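Local coordinates for protein GH62 arabinofuranosidase (Podospora anserina, PDB 4N4B) that hydrolyses terminal non-reducing alpha-L-arabinofuranosyl residues of alpha-L-arabinosides, probably acting in nature on the arabinose side groups of xylan, at residues E194-P197 against N198-Q202; F76-A79 against D80-D83; S20-P23 against T24-W28. One frame throughout, in Å; residues are numbered along the deposited sequence.

Along the chain, contact 3 comes first, contact 2 second and contact 1 last, all within one five-bladed beta-propeller. Contact 3 leads into strand 28-30, which the mixed sheet takes in beside strand 326-332. Contact 2 includes the end of strand 70-78, in the first antiparallel sheet, and the turn after it; contact 1 joins strand 185-192 to the outermost strand 204-208 of the third. The centres lie about 27 Å (contacts 2 and 3) to about 35 Å (contacts 1 and 2) apart, and none touches another. Contacts 2 and 3 approach to about 9 Å at their nearest atoms. Both pack on strand 326-332, through Phe329 and His332, joining their segments to the closing blade.

Contact 1: residues E194-P197 against N198-Q202; sequences EQFP and NGMSQ
The methyl CE of Met200 lies at the edge of the Phe196 ring, near its plane and 3.9 Å from CD2, while Pro197 CB sits 3.9 Å above the ring plane, over its centre. Phe110 and Tyr117 also meet this ring at inclined angles, burying it among aromatic neighbours. The bend of Met200 at its second torsion (chi2 -68°) swings SD and CE back to the Phe196 edge, where the two side chains run slantwise to each other. Phe196 and Pro197 are joined by a cis peptide bond, which folds the proline ring over the phenyl face. With the proline at its third position, Gln195-Asn198 is a type VIa beta turn in the connection between strands 185-192 and 204-208, the last two strands of a propeller blade. The turn is closed by Asn198 N donating to Gln195 O at 2.9 Å. The same oxygen receives a second bond, from a water that accepts at 2.9 Å from Asn198 ND2. Asn198 has CG beside its backbone N (chi1 -55°), bringing its amide round to that water. A second water donates to Pro197 O at 2.8 Å and accepts from Met200 N at 3.1 Å, tying the turn to the residues beyond it. Between Asn198 and Met200, Gly199 has a positive phi (82°), which favours glycine. Gln195 NE2 bonds Ser192 OG, and Asn198 O bonds Thr191 OG1, fastening the turn to strand 185-192.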
loop_
_atom_site.group_PDB
_atom_site.type_symbol
_atom_site.label_atom_id
_atom_site.label_comp_id
_atom_site.label_asym_id
_atom_site.label_seq_id
_atom_site.Cartn_x
_atom_site.Cartn_y
_atom_site.Cartn_z
ATOM N N GLU A 194 -14.808 18.436 -0.020
ATOM C CA GLU A 194 -15.492 18.970 1.092
ATOM C C GLU A 194 -16.355 17.996 1.855
ATOM O O GLU A 194 -16.613 18.208 3.069
ATOM C CB GLU A 194 -16.352 20.244 0.594
ATOM C CG GLU A 194 -15.508 21.380 -0.091
ATOM C CD GLU A 194 -15.017 21.145 -1.588
ATOM O OE1 GLU A 194 -15.382 20.169 -2.377
ATOM O OE2 GLU A 194 -14.198 22.012 -2.039
ATOM N N GLN A 195 -16.741 16.900 1.194
ATOM C CA GLN A 195 -17.576 15.894 1.803
ATOM C C GLN A 195 -16.755 14.736 2.460
ATOM O O GLN A 195 -17.231 14.113 3.393
ATOM C CB GLN A 195 -18.487 15.298 0.769
ATOM C CG GLN A 195 -19.603 16.234 0.223
ATOM C CD GLN A 195 -20.291 15.424 -0.857
ATOM O OE1 GLN A 195 -21.063 14.524 -0.548
ATOM N NE2 GLN A 195 -19.834 15.550 -2.097
ATOM N N PHE A 196 -15.540 14.563 1.966
ATOM C CA PHE A 196 -14.675 13.458 2.450
ATOM C C PHE A 196 -14.655 13.447 3.958
ATOM O O PHE A 196 -14.448 14.503 4.585
ATOM C CB PHE A 196 -13.320 13.642 1.868
ATOM C CG PHE A 196 -12.383 12.485 2.292
ATOM C CD1 PHE A 196 -11.666 12.557 3.464
ATOM C CD2 PHE A 196 -12.299 11.348 1.522
ATOM C CE1 PHE A 196 -10.795 11.482 3.846
ATOM C CE2 PHE A 196 -11.487 10.241 1.911
ATOM C CZ PHE A 196 -10.737 10.361 3.053
ATOM N N PRO A 197 -14.799 12.281 4.631
ATOM C CA PRO A 197 -14.843 10.922 4.076
ATOM C C PRO A 197 -16.194 10.442 3.647
ATOM O O PRO A 197 -16.357 9.281 3.199
ATOM C CB PRO A 197 -14.309 10.085 5.236
ATOM C CG PRO A 197 -14.844 10.815 6.469
ATOM C CD PRO A 197 -14.698 12.264 6.097
ATOM N N ASN A 198 -17.243 11.238 3.807
ATOM C CA ASN A 198 -18.579 10.879 3.497
ATOM C C ASN A 198 -18.986 10.993 2.025
ATOM O O ASN A 198 -18.318 11.689 1.276
ATOM C CB ASN A 198 -19.491 11.777 4.394
ATOM C CG ASN A 198 -19.144 11.661 5.861
ATOM O OD1 ASN A 198 -19.241 10.574 6.466
ATOM N ND2 ASN A 198 -18.747 12.726 6.453
ATOM N N GLY A 199 -20.056 10.294 1.695
ATOM C CA GLY A 199 -20.602 10.448 0.334
ATOM C C GLY A 199 -19.966 9.677 -0.781
ATOM O O GLY A 199 -20.154 9.984 -1.943
ATOM N N MET A 200 -19.061 8.711 -0.505
ATOM C CA MET A 200 -18.460 7.995 -1.592
ATOM C C MET A 200 -19.531 7.386 -2.551
ATOM O O MET A 200 -20.416 6.689 -2.041
ATOM C CB MET A 200 -17.538 6.837 -1.040
ATOM C CG MET A 200 -16.159 7.415 -0.563
ATOM S SD MET A 200 -15.194 8.014 -1.835
ATOM C CE MET A 200 -13.787 8.560 -0.823
ATOM N N SER A 201 -19.281 7.583 -3.829
ATOM C CA SER A 201 -20.177 7.039 -4.859
ATOM C C SER A 201 -20.129 5.505 -4.833
ATOM O O SER A 201 -19.151 4.861 -4.326
ATOM C CB SER A 201 -19.720 7.588 -6.203
ATOM O OG SER A 201 -18.404 7.105 -6.496
ATOM N N GLN A 202 -21.087 4.850 -5.465
ATOM C CA GLN A 202 -20.936 3.448 -5.809
ATOM C C GLN A 202 -19.773 3.379 -6.853
ATOM O O GLN A 202 -19.582 4.229 -7.736
ATOM C CB GLN A 202 -22.236 2.919 -6.428
ATOM C CG GLN A 202 -23.309 2.726 -5.350
ATOM C CD GLN A 202 -22.964 1.670 -4.313
ATOM O OE1 GLN A 202 -22.822 0.498 -4.636
ATOM N NE2 GLN A 202 -22.776 2.059 -3.044
HETATM O O HOH W 1 -19.157 15.278 5.162
HETATM O O HOH W 2 -18.356 7.622 2.276
#

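Contact 2: residues F76-A79 against D80-D83; sequences FTFA and DWAD
Phe78 meets Trp81 and Asp83 where strand 70-78 of a propeller blade gives way to a 3-10 segment that begins at Trp81, on the path to the outermost strand 90-91. The apolar contacts centre on the phenyl ring. Trp81 CD1 sits at the edge of the Phe78 ring, near its plane and 4.1 Å from Phe78 CE2, and the two side chains cross at a slant. Phe78 CG stands between its own backbone N and carbonyl carbon (chi1 48°), a setting that turns the ring towards the 3-10 segment. Nearer the backbone, Phe78 CB approaches Asp83 CB to 4.1 Å, bringing the base of the aspartate side chain against the base of the phenylalanine. Aromatic packing continues beyond the segments: Phe78 stacks with His59 of strand 58-67 and Trp81 with Phe329 of strand 326-332, so the turn also joins the first blade to the closing one. Among polar groups, the carbonyl of Asp80 has two neighbours. Its oxygen accepts the 3.0 Å backbone bond from Asp83 N that closes the turn, and it lies 3.6 Å from Phe78 CD2, approaching the ring obliquely. Phe78 O accepts a bond from His59 ND1, so the imidazole that stacks on this residue also holds its backbone. A water bridges the two segments: it accepts from Ala79 N at 2.8 Å and donates to Asp83 OD2 at 2.7 Å.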
loop_
_atom_site.group_PDB
_atom_site.type_symbol
_atom_site.label_atom_id
_atom_site.label_comp_id
_atom_site.label_asym_id
_atom_site.label_seq_id
_atom_site.Cartn_x
_atom_site.Cartn_y
_atom_site.Cartn_z
ATOM N N PHE A 76 5.291 1.631 13.779
ATOM C CA PHE A 76 6.676 1.775 14.234
ATOM C C PHE A 76 7.332 2.907 13.519
ATOM O O PHE A 76 6.902 3.392 12.462
ATOM C CB PHE A 76 7.430 0.444 14.157
ATOM C CG PHE A 76 7.480 -0.188 12.791
ATOM C CD1 PHE A 76 6.399 -0.957 12.357
ATOM C CD2 PHE A 76 8.569 -0.011 11.949
ATOM C CE1 PHE A 76 6.449 -1.542 11.065
ATOM C CE2 PHE A 76 8.560 -0.622 10.693
ATOM C CZ PHE A 76 7.513 -1.354 10.269
ATOM N N THR A 77 8.519 3.349 14.027
ATOM C CA THR A 77 9.181 4.557 13.585
ATOM C C THR A 77 10.672 4.487 13.742
ATOM O O THR A 77 11.121 3.771 14.646
ATOM C CB THR A 77 8.576 5.762 14.337
ATOM O OG1 THR A 77 9.196 6.998 13.904
ATOM C CG2 THR A 77 8.658 5.636 15.806
ATOM N N PHE A 78 11.414 5.133 12.890
ATOM C CA PHE A 78 12.859 5.061 12.938
ATOM C C PHE A 78 13.369 6.163 12.055
ATOM O O PHE A 78 12.766 6.533 11.135
ATOM C CB PHE A 78 13.377 3.678 12.397
ATOM C CG PHE A 78 12.763 3.277 11.089
ATOM C CD1 PHE A 78 11.576 2.600 11.082
ATOM C CD2 PHE A 78 13.332 3.610 9.908
ATOM C CE1 PHE A 78 10.969 2.248 9.910
ATOM C CE2 PHE A 78 12.723 3.277 8.727
ATOM C CZ PHE A 78 11.506 2.606 8.729
ATOM N N ALA A 79 14.573 6.604 12.364
ATOM C CA ALA A 79 15.252 7.544 11.522
ATOM C C ALA A 79 16.023 6.827 10.384
ATOM O O ALA A 79 15.490 6.594 9.379
ATOM C CB ALA A 79 16.161 8.439 12.361
ATOM N N ASP A 80 17.275 6.452 10.599
ATOM C CA ASP A 80 18.022 5.683 9.619
ATOM C C ASP A 80 17.357 4.333 9.414
ATOM O O ASP A 80 16.884 3.750 10.319
ATOM C CB ASP A 80 19.412 5.372 10.164
ATOM C CG ASP A 80 20.255 6.565 10.338
ATOM O OD1 ASP A 80 20.055 7.572 9.676
ATOM O OD2 ASP A 80 21.209 6.416 11.084
ATOM N N TRP A 81 17.387 3.867 8.192
ATOM C CA TRP A 81 16.900 2.460 7.912
ATOM C C TRP A 81 17.539 1.378 8.721
ATOM O O TRP A 81 16.925 0.385 9.099
ATOM C CB TRP A 81 17.092 2.130 6.436
ATOM C CG TRP A 81 16.312 2.892 5.484
ATOM C CD1 TRP A 81 15.391 3.937 5.734
ATOM C CD2 TRP A 81 16.339 2.748 4.063
ATOM N NE1 TRP A 81 14.854 4.348 4.569
ATOM C CE2 TRP A 81 15.423 3.688 3.514
ATOM C CE3 TRP A 81 17.097 1.945 3.168
ATOM C CZ2 TRP A 81 15.204 3.768 2.162
ATOM C CZ3 TRP A 81 16.869 2.066 1.821
ATOM C CH2 TRP A 81 15.914 2.959 1.350
ATOM N N ALA A 82 18.810 1.586 9.081
ATOM C CA ALA A 82 19.441 0.596 9.995
ATOM C C ALA A 82 18.837 0.483 11.345
ATOM O O ALA A 82 19.101 -0.513 12.021
ATOM C CB ALA A 82 20.945 1.029 10.204
ATOM N N ASP A 83 18.059 1.461 11.780
ATOM C CA ASP A 83 17.413 1.387 13.021
ATOM C C ASP A 83 16.011 0.685 12.882
ATOM O O ASP A 83 15.373 0.428 13.848
ATOM C CB ASP A 83 17.155 2.806 13.583
ATOM C CG ASP A 83 18.426 3.510 14.077
ATOM O OD1 ASP A 83 19.461 2.865 14.110
ATOM O OD2 ASP A 83 18.293 4.716 14.422
HETATM O O HOH W 3 15.865 5.755 14.735
#

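Contact 3: residues S20-P23 against T24-W28; sequences SDLP and TTWQW
Pro23 lies over one face of the Trp26 indole, the two side chains crossing at about a right angle. Pro23 CG stands 4.0 Å from the centroid of the Trp26 five-membered ring and only 18° off the ring normal, a CH-pi contact. Pro23 CD lies over the six-membered part, 3.7 Å from Trp26 CZ2, so the pyrrolidine spans the junction of the two rings. On another side of the proline, Pro23 CB is 3.2 Å from Thr25 O, a close fit that tucks the ring into the bend of the chain; that carbonyl also accepts a bond from Asn334 ND2. Trp26 is brought back over Pro23 by its first torsion, which sets CG beside the backbone N (chi1 -71°) and folds the indole towards the preceding residues. Leu22 touches it from a different direction: Leu22 CD2 reaches the edge of the indole, near its plane, 3.9 Å from Trp26 CH2. Trp26 therefore has a proline against a face and a leucine methyl at its rim, and its ring also stacks with His332 and meets Trp266. With an alanine here, Pro23 would probably lose the aromatic surface under CG and CD, and a gap would open beside Leu22 and His332. Pro23 itself touches His332, at the end of strand 326-332. The segment then runs into strand 28-30, which pairs antiparallel with strand 326-332: N- and C-terminal parts of the chain combine in one blade, the Velcro-like closure by which many beta-propellers complete their ring.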
loop_
_atom_site.group_PDB
_atom_site.type_symbol
_atom_site.label_atom_id
_atom_site.label_comp_id
_atom_site.label_asym_id
_atom_site.label_seq_id
_atom_site.Cartn_x
_atom_site.Cartn_y
_atom_site.Cartn_z
ATOM N N SER A 20 7.463 13.091 -18.029
ATOM C CA SER A 20 8.863 13.249 -18.432
ATOM C C SER A 20 9.843 12.750 -17.392
ATOM O O SER A 20 10.937 12.332 -17.730
ATOM C CB SER A 20 9.187 14.734 -18.824
ATOM O OG SER A 20 10.561 15.067 -18.578
ATOM N N ASP A 21 9.483 12.773 -16.131
ATOM C CA ASP A 21 10.508 12.441 -15.142
ATOM C C ASP A 21 10.404 10.997 -14.635
ATOM O O ASP A 21 10.991 10.725 -13.581
ATOM C CB ASP A 21 10.430 13.423 -14.005
ATOM C CG ASP A 21 11.078 14.776 -14.381
ATOM O OD1 ASP A 21 11.928 14.844 -15.297
ATOM O OD2 ASP A 21 10.780 15.745 -13.725
ATOM N N LEU A 22 9.725 10.149 -15.369
ATOM C CA LEU A 22 9.676 8.705 -15.079
ATOM C C LEU A 22 10.269 7.971 -16.223
ATOM O O LEU A 22 9.894 8.239 -17.371
ATOM C CB LEU A 22 8.264 8.200 -14.926
ATOM C CG LEU A 22 7.517 8.696 -13.697
ATOM C CD1 LEU A 22 6.090 8.092 -13.596
ATOM C CD2 LEU A 22 8.169 8.431 -12.391
ATOM N N PRO A 23 11.176 6.971 -15.941
ATOM C CA PRO A 23 11.664 6.126 -17.039
ATOM C C PRO A 23 10.579 5.152 -17.456
ATOM O O PRO A 23 9.675 4.749 -16.659
ATOM C CB PRO A 23 12.924 5.507 -16.393
ATOM C CG PRO A 23 12.479 5.307 -14.939
ATOM C CD PRO A 23 11.627 6.514 -14.618
ATOM N N THR A 24 10.670 4.646 -18.677
ATOM C CA THR A 24 9.874 3.526 -19.109
ATOM C C THR A 24 10.430 2.133 -18.657
ATOM O O THR A 24 9.645 1.179 -18.525
ATOM C CB THR A 24 9.632 3.572 -20.630
ATOM O OG1 THR A 24 10.885 3.460 -21.278
ATOM C CG2 THR A 24 9.055 4.908 -21.011
ATOM N N THR A 25 11.756 2.033 -18.378
ATOM C CA THR A 25 12.347 0.803 -17.724
ATOM C C THR A 25 12.902 1.238 -16.362
ATOM O O THR A 25 13.354 2.341 -16.096
ATOM C CB THR A 25 13.462 0.146 -18.551
ATOM O OG1 THR A 25 14.743 0.819 -18.359
ATOM C CG2 THR A 25 13.056 -0.084 -19.983
ATOM N N TRP A 26 12.824 0.271 -15.442
ATOM C CA TRP A 26 13.134 0.523 -14.041
ATOM C C TRP A 26 14.197 -0.469 -13.549
ATOM O O TRP A 26 14.166 -1.631 -13.898
ATOM C CB TRP A 26 11.832 0.277 -13.181
ATOM C CG TRP A 26 10.805 1.369 -13.422
ATOM C CD1 TRP A 26 10.124 1.565 -14.577
ATOM C CD2 TRP A 26 10.544 2.479 -12.578
ATOM N NE1 TRP A 26 9.381 2.706 -14.468
ATOM C CE2 TRP A 26 9.614 3.304 -13.285
ATOM C CE3 TRP A 26 10.969 2.860 -11.315
ATOM C CZ2 TRP A 26 9.134 4.490 -12.749
ATOM C CZ3 TRP A 26 10.461 4.004 -10.770
ATOM C CH2 TRP A 26 9.595 4.864 -11.535
ATOM N N GLN A 27 15.041 0.049 -12.663
ATOM C CA GLN A 27 16.087 -0.740 -11.997
ATOM C C GLN A 27 16.175 -0.351 -10.552
ATOM O O GLN A 27 16.070 0.834 -10.210
ATOM C CB GLN A 27 17.462 -0.545 -12.665
ATOM C CG GLN A 27 17.512 -0.781 -14.188
ATOM C CD GLN A 27 17.232 -2.194 -14.668
ATOM O OE1 GLN A 27 16.772 -2.455 -15.794
ATOM N NE2 GLN A 27 17.453 -3.100 -13.796
ATOM N N TRP A 28 16.419 -1.338 -9.684
ATOM C CA TRP A 28 16.416 -1.194 -8.226
ATOM C C TRP A 28 17.558 -1.860 -7.526
ATOM O O TRP A 28 18.046 -2.876 -8.004
ATOM C CB TRP A 28 15.127 -1.756 -7.686
ATOM C CG TRP A 28 13.858 -1.258 -8.219
ATOM C CD1 TRP A 28 13.180 -1.817 -9.253
ATOM C CD2 TRP A 28 13.054 -0.173 -7.735
ATOM N NE1 TRP A 28 12.021 -1.100 -9.507
ATOM C CE2 TRP A 28 11.891 -0.137 -8.533
ATOM C CE3 TRP A 28 13.189 0.738 -6.654
ATOM C CZ2 TRP A 28 10.899 0.821 -8.311
ATOM C CZ3 TRP A 28 12.183 1.641 -6.418
ATOM C CH2 TRP A 28 11.078 1.676 -7.289
#